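Local coordinates for protein starch synthase I (Hordeum vulgare, PDB 4HLN) that belongs to the plant starch synthases, glycosyltransferases of the GT-B fold in which two Rossmann-like domains face each other across a cleft, at residues 262-268 / 290-296; 123-127 / 622-626; 472-477 / 497-503; 451-457 / 521-525. All blocks are in the same frame, centred on the assembly; numbering follows the deposited sequence.

How the contacts relate
Two pairs of contacts lie on opposite sides of the chain's centre, in the two Rossmann-like halves expected of a GT-B glycosyltransferase. Contacts 1 and 2, with centres about 9 Å apart, share the nine-stranded mixed sheet, where strands 126-130 and 264-269 are neighbours and 294-299 comes next. Contacts 3 and 4, about 16 Å apart between centres, belong to the second half with its six-stranded parallel sheet; helix 455-466 leads from contact 4 to strand 471-476, and contact 3 falls between the two segments of contact 4. Contact 2 encloses the other three in sequence: the C-terminal helix 611-627 returns to the first domain, which is thus built from both ends of the chain.

Contact 1 (262-268 / 290-296); sequences QSCMFVV and YRDSRST
Met-265, Phe-266 and Val-267 pair in parallel with Arg-294, Ser-295 and Thr-296, the strand axes approaching to 4.6 Å at 25°. The ladder runs Arg-294 N to Cys-264 O, Phe-266 N to Arg-294 O, Thr-296 N to Phe-266 O and Val-268 N to Thr-296 O. Before the first rung the hydroxyl of Ser-293 takes over the pairing: OG donates to Gln-262 O (2.8 Å), meeting it from above the carbonyl plane, and accepts from Cys-264 N (2.8 Å). Gln-262 stretches beyond CG until OE1 receives Tyr-290 N (3.0 Å), almost straight at 172°, and a water bridges Gln-262 O to Asp-292 N. Phe-266 presents its edge to the face of Tyr-290 in a T-shaped pair, centroids 5.5 Å apart and planes at 80°; Tyr-290 OH is hydrogen-bonded to Cys-247 O. On the other face Met-265, bent at chi2 and chi3, brings CE to Arg-294 CB (3.5 Å) and SD close to Thr-296 OG1, against helix 611-627. The guanidinium of Arg-294 leads away to Ala-625 O and Asp-628 O, while its NH1 donates to Arg-291 O. The strands come before and after helix 276-284 in a beta-alpha-beta unit, and the helix covers the Phe-266 and Ser-295 face. Side-chain oxygens extend the pairing past the strands, tying the type I turn from Tyr-290 to Ser-293 to the chain entering strand 264-269.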
# COMPACT_ATOMS: atom_id res chain seq x y z
N GLN A 262 -14.67 8.71 22.58
CA GLN A 262 -15.30 9.28 21.39
C GLN A 262 -14.52 10.36 20.65
O GLN A 262 -15.11 11.13 19.90
CB GLN A 262 -16.68 9.82 21.75
CG GLN A 262 -17.48 8.87 22.56
CD GLN A 262 -18.89 9.35 22.76
OE1 GLN A 262 -19.38 10.25 22.06
NE2 GLN A 262 -19.57 8.74 23.72
N SER A 263 -13.21 10.41 20.86
CA SER A 263 -12.37 11.34 20.11
C SER A 263 -11.35 10.56 19.32
O SER A 263 -10.14 10.82 19.37
CB SER A 263 -11.67 12.31 21.05
OG SER A 263 -12.62 13.12 21.72
N CYS A 264 -11.85 9.59 18.57
CA CYS A 264 -10.97 8.67 17.88
C CYS A 264 -10.76 9.00 16.42
O CYS A 264 -11.62 9.59 15.76
CB CYS A 264 -11.50 7.25 18.02
SG CYS A 264 -11.43 6.75 19.73
N MET A 265 -9.60 8.63 15.92
CA MET A 265 -9.41 8.58 14.49
C MET A 265 -9.61 7.12 14.08
O MET A 265 -8.85 6.23 14.49
CB MET A 265 -8.03 9.11 14.07
CG MET A 265 -7.77 9.00 12.54
SD MET A 265 -8.98 9.80 11.43
CE MET A 265 -8.63 11.53 11.77
N PHE A 266 -10.68 6.87 13.33
CA PHE A 266 -10.89 5.55 12.74
C PHE A 266 -10.17 5.50 11.41
O PHE A 266 -10.44 6.32 10.54
CB PHE A 266 -12.36 5.29 12.51
CG PHE A 266 -13.15 5.12 13.76
CD1 PHE A 266 -13.46 3.86 14.22
CD2 PHE A 266 -13.60 6.22 14.46
CE1 PHE A 266 -14.20 3.70 15.38
CE2 PHE A 266 -14.34 6.07 15.61
CZ PHE A 266 -14.64 4.80 16.08
N VAL A 267 -9.26 4.55 11.27
CA VAL A 267 -8.61 4.28 9.99
C VAL A 267 -9.20 3.00 9.40
O VAL A 267 -8.86 1.89 9.82
CB VAL A 267 -7.11 4.08 10.15
CG1 VAL A 267 -6.48 3.81 8.81
CG2 VAL A 267 -6.51 5.30 10.76
N VAL A 268 -10.09 3.16 8.44
CA VAL A 268 -10.76 2.00 7.87
C VAL A 268 -10.16 1.54 6.53
O VAL A 268 -9.96 2.31 5.61
CB VAL A 268 -12.25 2.26 7.79
CG1 VAL A 268 -12.68 2.88 9.11
CG2 VAL A 268 -12.56 3.20 6.65
N TYR A 290 -19.96 10.43 19.13
CA TYR A 290 -18.84 10.40 18.19
C TYR A 290 -18.67 11.68 17.37
O TYR A 290 -17.97 11.67 16.35
CB TYR A 290 -18.98 9.20 17.24
CG TYR A 290 -18.45 7.89 17.75
CD1 TYR A 290 -19.21 6.74 17.65
CD2 TYR A 290 -17.18 7.80 18.31
CE1 TYR A 290 -18.73 5.52 18.11
CE2 TYR A 290 -16.68 6.58 18.76
CZ TYR A 290 -17.47 5.44 18.66
OH TYR A 290 -17.00 4.21 19.11
N ARG A 291 -19.27 12.77 17.81
CA ARG A 291 -19.09 14.05 17.11
C ARG A 291 -17.65 14.56 17.05
O ARG A 291 -17.31 15.36 16.19
CB ARG A 291 -20.01 15.14 17.68
CG ARG A 291 -21.42 14.93 17.20
CD ARG A 291 -22.37 16.03 17.54
NE ARG A 291 -23.67 15.69 16.98
CZ ARG A 291 -24.66 16.55 16.79
NH1 ARG A 291 -24.49 17.83 17.14
NH2 ARG A 291 -25.80 16.13 16.27
N ASP A 292 -16.81 14.08 17.95
CA ASP A 292 -15.41 14.50 17.93
C ASP A 292 -14.47 13.47 17.32
O ASP A 292 -13.24 13.58 17.43
CB ASP A 292 -14.99 14.92 19.33
CG ASP A 292 -15.65 16.22 19.76
OD1 ASP A 292 -15.79 17.12 18.89
OD2 ASP A 292 -16.06 16.33 20.93
N SER A 293 -15.05 12.47 16.66
CA SER A 293 -14.26 11.47 15.94
C SER A 293 -14.29 11.72 14.45
O SER A 293 -15.26 12.25 13.91
CB SER A 293 -14.76 10.07 16.25
OG SER A 293 -14.46 9.74 17.59
N ARG A 294 -13.21 11.33 13.79
CA ARG A 294 -13.09 11.46 12.36
C ARG A 294 -12.74 10.10 11.79
O ARG A 294 -12.50 9.15 12.55
CB ARG A 294 -12.01 12.49 12.01
CG ARG A 294 -12.25 13.88 12.59
CD ARG A 294 -13.47 14.51 11.94
NE ARG A 294 -13.59 15.92 12.25
CZ ARG A 294 -14.37 16.41 13.21
NH1 ARG A 294 -15.10 15.60 13.97
NH2 ARG A 294 -14.41 17.72 13.42
N SER A 295 -12.70 9.99 10.47
CA SER A 295 -12.29 8.73 9.84
C SER A 295 -11.48 8.93 8.57
O SER A 295 -11.68 9.87 7.81
CB SER A 295 -13.49 7.84 9.55
OG SER A 295 -14.39 8.49 8.67
N THR A 296 -10.55 8.00 8.35
CA THR A 296 -9.71 8.00 7.17
C THR A 296 -9.89 6.71 6.41
O THR A 296 -9.70 5.62 6.95
CB THR A 296 -8.24 8.16 7.55
OG1 THR A 296 -8.07 9.38 8.28
CG2 THR A 296 -7.33 8.14 6.29
O HOH W 1 -17.61 12.82 20.19

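Contact 2 (123-127 / 622-626); sequences VTRSI and FEWAF
Arg-125 reaches over to the C-terminal helix, where its guanidinium is held at an edge by Glu-623 and on one face by Phe-626. The grip on Glu-623 is side-on and two-pronged: NE donates to OE2 (2.6 Å) and NH1 to OE1 (2.9 Å), each oxygen using its syn lone pair. OE2 lies near the guanidinium plane, OE1 is tilted from it, and the two flat groups stand 30° apart; a weak second bond runs from NH1 to OE2. The Glu-623 chain bends at chi2 (-44°), bringing its carboxylate round to the arginine. Phe-626, one helical turn later, lies nearly parallel to the guanidinium, planes at 19° and centres 4.0 Å apart, an off-centre cation-pi stack with NH2 over the ring and Arg-125 CD near CE2. Deeper in, Ile-127 CD1 meets Phe-622 CE2 (4.1 Å), the two side chains crossing at about a right angle; Phe-622 also packs on Met-265 and Thr-296 of the sheet. With its edge bonded and one face covered, the Arg-125 guanidinium is fixed in rotation and would be expected to keep Glu-623 ionised; salt bridge and stack together tie helix 611-627 to the residue leading into strand 126-130.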
# COMPACT_ATOMS: atom_id res chain seq x y z
N VAL A 123 1.16 15.73 19.27
CA VAL A 123 -0.17 15.43 19.75
C VAL A 123 -0.42 13.95 19.60
O VAL A 123 -0.59 13.46 18.49
CB VAL A 123 -1.23 16.14 18.91
CG1 VAL A 123 -2.59 15.98 19.55
CG2 VAL A 123 -0.88 17.59 18.74
N THR A 124 -0.44 13.24 20.72
CA THR A 124 -0.78 11.83 20.72
C THR A 124 -2.30 11.70 20.59
O THR A 124 -3.05 12.53 21.09
CB THR A 124 -0.30 11.16 22.00
OG1 THR A 124 -1.01 11.73 23.11
CG2 THR A 124 1.19 11.37 22.20
N ARG A 125 -2.75 10.64 19.93
CA ARG A 125 -4.17 10.45 19.70
C ARG A 125 -4.62 9.03 20.00
O ARG A 125 -3.80 8.14 20.29
CB ARG A 125 -4.53 10.78 18.24
CG ARG A 125 -4.15 12.17 17.83
CD ARG A 125 -5.36 12.87 17.32
NE ARG A 125 -5.18 14.31 17.19
CZ ARG A 125 -6.02 15.21 17.68
NH1 ARG A 125 -5.79 16.50 17.51
NH2 ARG A 125 -7.10 14.81 18.35
N SER A 126 -5.94 8.84 19.94
CA SER A 126 -6.52 7.52 20.03
C SER A 126 -6.92 7.11 18.63
O SER A 126 -7.72 7.77 17.97
CB SER A 126 -7.72 7.52 20.97
OG SER A 126 -7.29 7.68 22.32
N ILE A 127 -6.34 6.01 18.16
CA ILE A 127 -6.47 5.62 16.77
C ILE A 127 -7.00 4.21 16.67
O ILE A 127 -6.45 3.29 17.29
CB ILE A 127 -5.13 5.70 16.05
CG1 ILE A 127 -4.55 7.10 16.23
CG2 ILE A 127 -5.31 5.43 14.59
CD1 ILE A 127 -3.15 7.22 15.72
N PHE A 622 -4.34 13.24 9.93
CA PHE A 622 -5.32 13.20 11.02
C PHE A 622 -5.57 14.56 11.61
O PHE A 622 -6.67 14.85 12.05
CB PHE A 622 -4.87 12.27 12.15
CG PHE A 622 -4.58 10.88 11.69
CD1 PHE A 622 -5.16 10.38 10.53
CD2 PHE A 622 -3.71 10.08 12.40
CE1 PHE A 622 -4.88 9.10 10.10
CE2 PHE A 622 -3.42 8.80 11.97
CZ PHE A 622 -4.01 8.31 10.82
N GLU A 623 -4.54 15.40 11.64
CA GLU A 623 -4.72 16.73 12.21
C GLU A 623 -5.65 17.57 11.35
O GLU A 623 -6.60 18.18 11.87
CB GLU A 623 -3.38 17.41 12.46
CG GLU A 623 -2.72 16.85 13.73
CD GLU A 623 -3.71 16.70 14.90
OE1 GLU A 623 -4.56 17.60 15.11
OE2 GLU A 623 -3.66 15.67 15.62
N TRP A 624 -5.41 17.55 10.04
CA TRP A 624 -6.35 18.14 9.11
C TRP A 624 -7.78 17.62 9.32
O TRP A 624 -8.73 18.39 9.28
CB TRP A 624 -5.93 17.84 7.69
CG TRP A 624 -4.70 18.52 7.32
CD1 TRP A 624 -4.22 19.69 7.82
CD2 TRP A 624 -3.75 18.07 6.35
NE1 TRP A 624 -3.03 20.01 7.21
CE2 TRP A 624 -2.72 19.03 6.30
CE3 TRP A 624 -3.68 16.96 5.52
CZ2 TRP A 624 -1.63 18.91 5.45
CZ3 TRP A 624 -2.59 16.83 4.67
CH2 TRP A 624 -1.58 17.80 4.65
N ALA A 625 -7.93 16.32 9.56
CA ALA A 625 -9.26 15.76 9.70
C ALA A 625 -9.95 16.31 10.93
O ALA A 625 -11.14 16.65 10.88
CB ALA A 625 -9.23 14.24 9.77
N PHE A 626 -9.20 16.41 12.02
CA PHE A 626 -9.77 16.85 13.29
C PHE A 626 -10.10 18.32 13.26
O PHE A 626 -11.13 18.75 13.77
CB PHE A 626 -8.84 16.54 14.45
CG PHE A 626 -8.90 15.13 14.92
CD1 PHE A 626 -10.06 14.63 15.49
CD2 PHE A 626 -7.81 14.29 14.78
CE1 PHE A 626 -10.13 13.33 15.92
CE2 PHE A 626 -7.87 12.98 15.22
CZ PHE A 626 -9.04 12.50 15.80

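Contact 3 (472-477 / 497-503); sequences FVMLGS and FRGWVGF
Phe-472 and Phe-497 open a run of parallel pairs that continues through Val-473 with Arg-498, Met-474 with Gly-499, and Leu-475 with Trp-500, to Gly-476 with Val-501; the strand axes are 4.7 Å apart. Backbone bonds alternate between the chains: Arg-498 N to Phe-472 O (2.9 Å), Met-474 N to Arg-498 O (3.0 Å), Trp-500 N to Met-474 O (2.9 Å) and a longer Gly-476 N to Trp-500 O (3.2 Å). The last, Gly-502 N to Gly-476 O (3.3 Å), comes from well above the carbonyl plane as the second strand gives way to loop. CA-H...O contacts, as from Val-473 and Gly-499, fill the intervals.

Among the apolar groups, the rings of Phe-472 and Phe-497 point the same way because both place CG anti to the backbone N (chi1 179° and 177°). They lie side by side with edges adjoining, centroids 5.7 Å apart, in nearly parallel planes (13°). Met-474 SD sits at the edge of the Phe-497 ring, a Met-aromatic contact, and the Met-474 side chain also packs on Phe-482 and Met-486 of helix 480-492. On the opposite face Leu-475 turns CD2 to Phe-503 CE1 (4.0 Å).

The polar side chains find partners mostly beyond the two strands. Arg-498 NH1 donates locally to Phe-497 O and also to Lys-494 O, NE and NH2 to Leu-432 O and Gly-433 O; Ser-477 OG is hydrogen-bonded to Glu-483 OE2. Strand 471-476, helix 480-492 and strand 497-501 form a beta-alpha-beta crossover, with 497-501 outermost in the parallel sheet of a Rossmann-like domain.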
# COMPACT_ATOMS: atom_id res chain seq x y z
N PHE A 472 21.54 -6.00 -17.93
CA PHE A 472 20.23 -6.06 -17.32
C PHE A 472 20.07 -7.38 -16.58
O PHE A 472 20.12 -8.44 -17.18
CB PHE A 472 19.14 -5.93 -18.37
CG PHE A 472 17.77 -6.01 -17.80
CD1 PHE A 472 17.06 -4.87 -17.49
CD2 PHE A 472 17.18 -7.24 -17.55
CE1 PHE A 472 15.78 -4.94 -16.94
CE2 PHE A 472 15.91 -7.32 -17.01
CZ PHE A 472 15.21 -6.17 -16.70
N VAL A 473 19.89 -7.30 -15.28
CA VAL A 473 19.66 -8.51 -14.52
C VAL A 473 18.30 -8.44 -13.86
O VAL A 473 17.94 -7.43 -13.26
CB VAL A 473 20.74 -8.73 -13.44
CG1 VAL A 473 20.93 -7.46 -12.60
CG2 VAL A 473 20.36 -9.92 -12.56
N MET A 474 17.53 -9.50 -14.00
CA MET A 474 16.31 -9.56 -13.24
C MET A 474 16.32 -10.82 -12.40
O MET A 474 16.80 -11.86 -12.84
CB MET A 474 15.07 -9.43 -14.14
CG MET A 474 14.87 -10.58 -15.10
SD MET A 474 13.60 -10.20 -16.33
CE MET A 474 12.14 -10.04 -15.32
N LEU A 475 15.83 -10.69 -11.18
CA LEU A 475 15.73 -11.80 -10.26
C LEU A 475 14.27 -11.93 -9.89
O LEU A 475 13.63 -10.94 -9.50
CB LEU A 475 16.56 -11.53 -9.00
CG LEU A 475 16.07 -12.18 -7.71
CD1 LEU A 475 16.47 -13.62 -7.65
CD2 LEU A 475 16.58 -11.45 -6.48
N GLY A 476 13.74 -13.14 -9.99
CA GLY A 476 12.39 -13.39 -9.54
C GLY A 476 11.92 -14.76 -9.93
O GLY A 476 12.61 -15.49 -10.65
N SER A 477 10.72 -15.11 -9.48
CA SER A 477 10.18 -16.44 -9.71
C SER A 477 8.67 -16.48 -9.54
O SER A 477 8.10 -15.70 -8.77
CB SER A 477 10.82 -17.43 -8.74
OG SER A 477 10.35 -18.74 -8.96
N PHE A 497 22.41 -9.71 -20.68
CA PHE A 497 21.21 -10.07 -19.93
C PHE A 497 21.42 -11.29 -19.03
O PHE A 497 21.94 -12.31 -19.47
CB PHE A 497 20.04 -10.34 -20.88
CG PHE A 497 18.80 -10.79 -20.18
CD1 PHE A 497 17.78 -9.89 -19.90
CD2 PHE A 497 18.65 -12.11 -19.78
CE1 PHE A 497 16.63 -10.31 -19.24
CE2 PHE A 497 17.50 -12.53 -19.12
CZ PHE A 497 16.49 -11.62 -18.86
N ARG A 498 20.98 -11.16 -17.78
CA ARG A 498 21.00 -12.27 -16.83
C ARG A 498 19.65 -12.43 -16.12
O ARG A 498 19.05 -11.46 -15.67
CB ARG A 498 22.10 -12.06 -15.79
CG ARG A 498 23.52 -12.04 -16.35
CD ARG A 498 23.95 -13.40 -16.88
NE ARG A 498 25.34 -13.36 -17.33
CZ ARG A 498 25.72 -13.09 -18.57
NH1 ARG A 498 24.82 -12.85 -19.52
NH2 ARG A 498 27.01 -13.07 -18.87
N GLY A 499 19.20 -13.68 -16.04
CA GLY A 499 17.96 -14.00 -15.37
C GLY A 499 18.20 -14.99 -14.24
O GLY A 499 18.55 -16.16 -14.47
N TRP A 500 18.03 -14.51 -13.02
CA TRP A 500 18.25 -15.32 -11.83
C TRP A 500 16.89 -15.83 -11.40
O TRP A 500 16.09 -15.09 -10.81
CB TRP A 500 18.86 -14.46 -10.73
CG TRP A 500 19.60 -15.21 -9.65
CD1 TRP A 500 20.95 -15.27 -9.48
CD2 TRP A 500 19.03 -16.00 -8.57
NE1 TRP A 500 21.27 -16.04 -8.38
CE2 TRP A 500 20.11 -16.50 -7.81
CE3 TRP A 500 17.72 -16.32 -8.19
CZ2 TRP A 500 19.92 -17.31 -6.68
CZ3 TRP A 500 17.54 -17.13 -7.06
CH2 TRP A 500 18.63 -17.61 -6.32
N VAL A 501 16.63 -17.10 -11.70
CA VAL A 501 15.34 -17.70 -11.41
C VAL A 501 15.30 -18.37 -10.04
O VAL A 501 16.02 -19.32 -9.77
CB VAL A 501 14.94 -18.72 -12.46
CG1 VAL A 501 13.63 -19.36 -12.06
CG2 VAL A 501 14.81 -18.04 -13.82
N GLY A 502 14.41 -17.85 -9.21
CA GLY A 502 14.23 -18.32 -7.85
C GLY A 502 14.10 -17.09 -6.99
O GLY A 502 13.93 -15.98 -7.50
N PHE A 503 14.15 -17.28 -5.68
CA PHE A 503 14.41 -16.13 -4.85
C PHE A 503 15.60 -16.31 -3.93
O PHE A 503 16.12 -17.41 -3.77
CB PHE A 503 13.19 -15.62 -4.10
CG PHE A 503 13.18 -14.12 -3.95
CD1 PHE A 503 12.95 -13.30 -5.05
CD2 PHE A 503 13.47 -13.53 -2.72
CE1 PHE A 503 12.97 -11.91 -4.93
CE2 PHE A 503 13.49 -12.15 -2.59
CZ PHE A 503 13.24 -11.34 -3.70

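Contact 4 (451-457 / 521-525); sequences YQKGIDL and PSRFE
Arg-523 lays its guanidinium flat over one face of the Tyr-451 ring, planes 9° apart and centres 3.9 Å apart, a cation-pi stack in which NE lies above the rim of the ring, near CE2. Its chain, extended from CG to NE, crosses the tyrosine at about a right angle. Two salt bridges add to this: NH2 meets the syn lone pair of Asp-456 OD1 (3.0 Å) with planes nearly coplanar, and Lys-453 NZ bridges to Glu-525 OE2 (3.1 Å). These pairs join the type I turn Tyr-451 to Gly-454 and the start of helix 455-466, with Gly-454 at the N-cap, to the loop after strand 517-520 in the Rossmann-like second domain. Hydrogen bonds knit turn to loop. Tyr-451 O takes Arg-523 NE (3.1 Å) on one face of its carbonyl plane and Gly-454 N on the other. Gln-452 O receives Arg-523 N (3.0 Å). The Gln-452 amide, bent at chi2 (-85°), works at both ends: OE1 accepts Phe-524 N in the carbonyl plane (2.9 Å), and NE2 donates to Glu-525 OE2 (3.1 Å), which it and Lys-453 NZ meet from opposite faces. Glu-525 OE1 is hydrogen-bonded to Cys-527 N, and Phe-524 packs against Tyr-365 and helix 367-374.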
# COMPACT_ATOMS: atom_id res chain seq x y z
N TYR A 451 1.66 -10.63 -13.32
CA TYR A 451 1.14 -9.69 -14.30
C TYR A 451 1.24 -8.29 -13.73
O TYR A 451 1.66 -7.36 -14.42
CB TYR A 451 -0.32 -10.03 -14.64
CG TYR A 451 -1.02 -9.03 -15.54
CD1 TYR A 451 -0.78 -9.01 -16.91
CD2 TYR A 451 -1.94 -8.10 -15.03
CE1 TYR A 451 -1.42 -8.11 -17.75
CE2 TYR A 451 -2.58 -7.18 -15.86
CZ TYR A 451 -2.32 -7.19 -17.22
OH TYR A 451 -2.95 -6.29 -18.06
N GLN A 452 0.88 -8.15 -12.46
CA GLN A 452 0.87 -6.83 -11.82
C GLN A 452 2.26 -6.20 -11.69
O GLN A 452 2.39 -4.98 -11.64
CB GLN A 452 0.18 -6.88 -10.46
CG GLN A 452 -0.29 -5.50 -9.96
CD GLN A 452 0.80 -4.71 -9.23
OE1 GLN A 452 0.97 -3.50 -9.45
NE2 GLN A 452 1.53 -5.38 -8.34
N LYS A 453 3.30 -7.02 -11.64
CA LYS A 453 4.65 -6.50 -11.50
C LYS A 453 5.18 -5.86 -12.78
O LYS A 453 6.25 -5.24 -12.78
CB LYS A 453 5.60 -7.57 -10.95
CG LYS A 453 5.39 -7.92 -9.48
CD LYS A 453 5.46 -6.69 -8.59
CE LYS A 453 5.64 -7.04 -7.12
NZ LYS A 453 5.74 -5.81 -6.26
N GLY A 454 4.44 -5.99 -13.88
CA GLY A 454 4.82 -5.33 -15.11
C GLY A 454 5.67 -6.23 -15.98
O GLY A 454 6.29 -5.79 -16.95
N ILE A 455 5.69 -7.50 -15.61
CA ILE A 455 6.43 -8.54 -16.31
C ILE A 455 6.38 -8.46 -17.84
O ILE A 455 7.42 -8.48 -18.49
CB ILE A 455 5.94 -9.93 -15.84
CG1 ILE A 455 6.59 -10.26 -14.50
CG2 ILE A 455 6.29 -10.99 -16.82
CD1 ILE A 455 7.93 -9.58 -14.32
N ASP A 456 5.17 -8.37 -18.40
CA ASP A 456 5.00 -8.40 -19.86
C ASP A 456 5.59 -7.20 -20.59
O ASP A 456 6.01 -7.32 -21.73
CB ASP A 456 3.52 -8.57 -20.24
CG ASP A 456 2.64 -7.46 -19.66
OD1 ASP A 456 2.72 -7.21 -18.44
OD2 ASP A 456 1.87 -6.85 -20.44
N LEU A 457 5.60 -6.03 -19.95
CA LEU A 457 6.26 -4.86 -20.51
C LEU A 457 7.73 -5.13 -20.77
O LEU A 457 8.26 -4.85 -21.84
CB LEU A 457 6.17 -3.67 -19.55
CG LEU A 457 4.99 -2.71 -19.67
CD1 LEU A 457 4.99 -2.01 -21.02
CD2 LEU A 457 3.66 -3.42 -19.41
N PRO A 521 8.16 -1.51 -13.18
CA PRO A 521 7.01 -1.27 -14.06
C PRO A 521 5.68 -1.81 -13.50
O PRO A 521 4.88 -2.38 -14.23
CB PRO A 521 7.40 -2.02 -15.34
CG PRO A 521 8.25 -3.15 -14.85
CD PRO A 521 8.99 -2.64 -13.63
N SER A 522 5.45 -1.61 -12.20
CA SER A 522 4.23 -2.09 -11.54
C SER A 522 3.02 -1.32 -12.02
O SER A 522 3.09 -0.12 -12.25
CB SER A 522 4.36 -1.93 -10.03
OG SER A 522 5.28 -2.85 -9.48
N ARG A 523 1.89 -2.03 -12.13
CA ARG A 523 0.65 -1.49 -12.69
C ARG A 523 -0.16 -0.64 -11.72
O ARG A 523 -0.83 0.30 -12.13
CB ARG A 523 -0.25 -2.63 -13.14
CG ARG A 523 0.41 -3.59 -14.04
CD ARG A 523 -0.58 -4.54 -14.63
NE ARG A 523 0.03 -5.15 -15.81
CZ ARG A 523 -0.05 -4.61 -17.02
NH1 ARG A 523 -0.74 -3.49 -17.20
NH2 ARG A 523 0.55 -5.21 -18.04
N PHE A 524 -0.12 -1.00 -10.45
CA PHE A 524 -0.98 -0.37 -9.47
C PHE A 524 -0.54 -0.82 -8.08
O PHE A 524 -1.17 -1.66 -7.45
CB PHE A 524 -2.43 -0.78 -9.74
CG PHE A 524 -3.44 0.27 -9.38
CD1 PHE A 524 -4.55 -0.06 -8.59
CD2 PHE A 524 -3.28 1.57 -9.81
CE1 PHE A 524 -5.47 0.90 -8.25
CE2 PHE A 524 -4.20 2.54 -9.47
CZ PHE A 524 -5.30 2.20 -8.69
N GLU A 525 0.58 -0.28 -7.62
CA GLU A 525 1.24 -0.82 -6.43
C GLU A 525 0.95 -0.02 -5.17
O GLU A 525 1.40 1.11 -5.02
CB GLU A 525 2.75 -0.93 -6.65
CG GLU A 525 3.47 -1.66 -5.53
CD GLU A 525 3.08 -3.14 -5.43
OE1 GLU A 525 2.51 -3.55 -4.39
OE2 GLU A 525 3.38 -3.88 -6.39